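Local coordinates for erythrocyte membrane protein 1 (Plasmodium falciparum, PDB 2XU0) that probably binds host cell-surface receptors, this chain being the N-terminal segment and first Duffy-binding-like domain of a rosetting PfEMP1 adhesin, at residues K227-L232 / H239-D244. The protein carries 10 engineered substitutions. Numbering follows the deposited sequence.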
ATOM      1  N   LYS A 227      -1.290 -31.555   5.611  1.00 46.71           N
ATOM      2  CA  LYS A 227      -1.305 -32.160   6.942  1.00 45.88           C
ATOM      3  C   LYS A 227      -2.590 -31.790   7.673  1.00 49.81           C
ATOM      4  O   LYS A 227      -3.279 -32.687   8.157  1.00 50.48           O
ATOM      5  CB  LYS A 227      -0.079 -31.706   7.755  1.00 47.27           C
ATOM      6  CG  LYS A 227       1.224 -32.265   7.215  1.00 52.21           C
ATOM      7  CD  LYS A 227       2.405 -31.619   7.864  1.00 59.95           C
ATOM      8  CE  LYS A 227       3.694 -32.330   7.546  1.00 60.67           C
ATOM      9  NZ  LYS A 227       4.821 -31.742   8.306  1.00 63.04           N
ATOM     10  N   ILE A 228      -2.954 -30.480   7.702  1.00 46.06           N
ATOM     11  CA  ILE A 228      -4.186 -29.987   8.346  1.00 44.90           C
ATOM     12  C   ILE A 228      -5.394 -30.706   7.757  1.00 50.41           C
ATOM     13  O   ILE A 228      -6.195 -31.226   8.523  1.00 50.94           O
ATOM     14  CB  ILE A 228      -4.326 -28.418   8.331  1.00 47.21           C
ATOM     15  CG1 ILE A 228      -3.206 -27.758   9.152  1.00 47.15           C
ATOM     16  CG2 ILE A 228      -5.700 -27.970   8.865  1.00 47.99           C
ATOM     17  CD1 ILE A 228      -2.960 -26.248   8.869  1.00 59.79           C
ATOM     18  N   TYR A 229      -5.487 -30.791   6.408  1.00 47.83           N
ATOM     19  CA  TYR A 229      -6.586 -31.459   5.714  1.00 48.83           C
ATOM     20  C   TYR A 229      -6.720 -32.922   6.108  1.00 58.07           C
ATOM     21  O   TYR A 229      -7.843 -33.380   6.325  1.00 58.47           O
ATOM     22  CB  TYR A 229      -6.456 -31.346   4.190  1.00 49.09           C
ATOM     23  CG  TYR A 229      -7.620 -31.955   3.438  1.00 49.77           C
ATOM     24  CD1 TYR A 229      -8.880 -31.370   3.472  1.00 51.24           C
ATOM     25  CD2 TYR A 229      -7.464 -33.120   2.693  1.00 50.72           C
ATOM     26  CE1 TYR A 229      -9.949 -31.909   2.758  1.00 52.70           C
ATOM     27  CE2 TYR A 229      -8.529 -33.676   1.984  1.00 51.44           C
ATOM     28  CZ  TYR A 229      -9.770 -33.065   2.017  1.00 58.92           C
ATOM     29  OH  TYR A 229     -10.818 -33.585   1.297  1.00 60.51           O
ATOM     30  N   LYS A 230      -5.586 -33.655   6.169  1.00 57.29           N
ATOM     31  CA  LYS A 230      -5.557 -35.070   6.551  1.00 58.36           C
ATOM     32  C   LYS A 230      -5.984 -35.243   8.016  1.00 64.06           C
ATOM     33  O   LYS A 230      -6.690 -36.200   8.334  1.00 64.36           O
ATOM     34  CB  LYS A 230      -4.164 -35.671   6.318  1.00 61.65           C
ATOM     35  CG  LYS A 230      -3.904 -36.084   4.869  1.00 85.17           C
ATOM     36  CD  LYS A 230      -2.526 -36.740   4.686  1.00101.34           C
ATOM     37  CE  LYS A 230      -1.406 -35.745   4.465  1.00116.60           C
ATOM     38  NZ  LYS A 230      -0.136 -36.418   4.089  1.00127.41           N
ATOM     39  N   SER A 231      -5.604 -34.283   8.884  1.00 61.37           N
ATOM     40  CA  SER A 231      -5.932 -34.293  10.312  1.00 61.87           C
ATOM     41  C   SER A 231      -7.406 -33.999  10.620  1.00 68.99           C
ATOM     42  O   SER A 231      -7.829 -34.208  11.758  1.00 69.17           O
ATOM     43  CB  SER A 231      -5.026 -33.334  11.078  1.00 64.60           C
ATOM     44  OG  SER A 231      -5.492 -31.995  11.015  1.00 71.87           O
ATOM     45  N   LEU A 232      -8.180 -33.492   9.636  1.00 67.26           N
ATOM     46  CA  LEU A 232      -9.595 -33.162   9.839  1.00 67.66           C
ATOM     47  C   LEU A 232     -10.435 -34.428   9.959  1.00 73.38           C
ATOM     48  O   LEU A 232      -9.999 -35.482   9.496  1.00 74.07           O
ATOM     49  CB  LEU A 232     -10.150 -32.293   8.686  1.00 67.50           C
ATOM     50  CG  LEU A 232      -9.520 -30.917   8.398  1.00 71.38           C
ATOM     51  CD1 LEU A 232      -9.999 -30.388   7.064  1.00 71.19           C
ATOM     52  CD2 LEU A 232      -9.844 -29.906   9.481  1.00 72.45           C
ATOM     53  N   HIS A 239     -16.451 -31.514   3.382  1.00 58.72           N
ATOM     54  CA  HIS A 239     -16.881 -30.120   3.278  1.00 56.87           C
ATOM     55  C   HIS A 239     -15.806 -29.344   2.488  1.00 57.72           C
ATOM     56  O   HIS A 239     -16.144 -28.514   1.645  1.00 57.79           O
ATOM     57  CB  HIS A 239     -17.067 -29.519   4.677  1.00 57.15           C
ATOM     58  CG  HIS A 239     -17.537 -28.097   4.677  1.00 60.06           C
ATOM     59  ND1 HIS A 239     -18.872 -27.781   4.537  1.00 61.44           N
ATOM     60  CD2 HIS A 239     -16.826 -26.952   4.807  1.00 61.06           C
ATOM     61  CE1 HIS A 239     -18.935 -26.459   4.585  1.00 60.38           C
ATOM     62  NE2 HIS A 239     -17.727 -25.918   4.752  1.00 60.63           N
ATOM     63  N   TYR A 240     -14.518 -29.667   2.736  1.00 51.10           N
ATOM     64  CA  TYR A 240     -13.373 -29.069   2.056  1.00 49.44           C
ATOM     65  C   TYR A 240     -12.880 -29.927   0.890  1.00 53.52           C
ATOM     66  O   TYR A 240     -11.686 -29.988   0.612  1.00 53.41           O
ATOM     67  CB  TYR A 240     -12.256 -28.783   3.069  1.00 48.98           C
ATOM     68  CG  TYR A 240     -12.634 -27.674   4.015  1.00 48.79           C
ATOM     69  CD1 TYR A 240     -12.985 -27.947   5.332  1.00 50.48           C
ATOM     70  CD2 TYR A 240     -12.696 -26.349   3.581  1.00 48.69           C
ATOM     71  CE1 TYR A 240     -13.350 -26.926   6.210  1.00 51.64           C
ATOM     72  CE2 TYR A 240     -13.075 -25.322   4.445  1.00 48.70           C
ATOM     73  CZ  TYR A 240     -13.401 -25.614   5.761  1.00 51.95           C
ATOM     74  OH  TYR A 240     -13.775 -24.618   6.633  1.00 46.11           O
ATOM     75  N   ALA A 241     -13.799 -30.575   0.191  1.00 51.04           N
ATOM     76  CA  ALA A 241     -13.408 -31.422  -0.925  1.00 50.77           C
ATOM     77  C   ALA A 241     -14.060 -31.010  -2.212  1.00 51.87           C
ATOM     78  O   ALA A 241     -15.218 -30.602  -2.208  1.00 50.64           O
ATOM     79  CB  ALA A 241     -13.755 -32.877  -0.624  1.00 51.64           C
ATOM     80  N   HIS A 242     -13.331 -31.174  -3.328  1.00 48.15           N
ATOM     81  CA  HIS A 242     -13.849 -30.984  -4.679  1.00 48.13           C
ATOM     82  C   HIS A 242     -14.789 -32.196  -4.965  1.00 52.29           C
ATOM     83  O   HIS A 242     -14.803 -33.165  -4.194  1.00 50.23           O
ATOM     84  CB  HIS A 242     -12.687 -30.951  -5.701  1.00 48.72           C
ATOM     85  CG  HIS A 242     -11.810 -29.737  -5.636  1.00 51.57           C
ATOM     86  ND1 HIS A 242     -12.336 -28.450  -5.696  1.00 53.09           N
ATOM     87  CD2 HIS A 242     -10.458 -29.651  -5.599  1.00 52.63           C
ATOM     88  CE1 HIS A 242     -11.292 -27.632  -5.671  1.00 51.90           C
ATOM     89  NE2 HIS A 242     -10.143 -28.306  -5.609  1.00 52.12           N
ATOM     90  N   GLY A 243     -15.565 -32.131  -6.046  1.00 51.22           N
ATOM     91  CA  GLY A 243     -16.487 -33.202  -6.428  1.00 50.99           C
ATOM     92  C   GLY A 243     -15.831 -34.569  -6.543  1.00 54.83           C
ATOM     93  O   GLY A 243     -16.376 -35.561  -6.052  1.00 53.84           O
ATOM     94  N   ASP A 244     -14.604 -34.613  -7.116  1.00 51.66           N
ATOM     95  CA  ASP A 244     -13.813 -35.845  -7.290  1.00 52.00           C
ATOM     96  C   ASP A 244     -13.213 -36.424  -5.989  1.00 57.30           C
ATOM     97  O   ASP A 244     -12.509 -37.432  -6.042  1.00 58.32           O
ATOM     98  CB  ASP A 244     -12.708 -35.634  -8.346  1.00 53.87           C
ATOM     99  CG  ASP A 244     -11.685 -34.547  -8.033  1.00 61.71           C
ATOM    100  OD1 ASP A 244     -11.556 -34.169  -6.846  1.00 60.61           O
ATOM    101  OD2 ASP A 244     -11.002 -34.091  -8.972  1.00 66.30           O
TER
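With chi1 at -177°, CG of Tyr229 lies opposite its backbone N, and the ring extends to the loop after helix 234-239; in Tyr240, CG is anti to the carbonyl carbon (chi1 -69°), which leaves CB and the carbonyl O to meet Tyr229, and the two side chains pass each other at a slant. CE1 of Tyr229 comes within 3.4 Å of the carbonyl O of Tyr240, met obliquely to the ring, and within 3.9 Å of CB of Tyr240. Further out, OH of Tyr229 touches CB of Ala241 at 3.6 Å. No hydrogen bond crosses between the segments; the hydroxyl of Tyr229 is instead hydrogen-bonded to the backbone O of Arg237, in the short helix linking them. Two consecutive helices of the largely helical Duffy-binding-like domain meet here: helix 216-231 ends, helix 234-239 follows, and Tyr240 is the first residue after it to leave helical geometry. Leu232 adds an apolar contact, its CD1 lying 4.2 Å from CD1 of Tyr240. Leu252 of helix 249-268 touches all three side chains, and Tyr249 meets the Tyr229 ring edge-to-face. CD2 of the preceding His239 lies over one face of the Tyr240 ring, near its rim, while the Tyr240 hydroxyl is hydrogen-bonded to OD2 of Asp255.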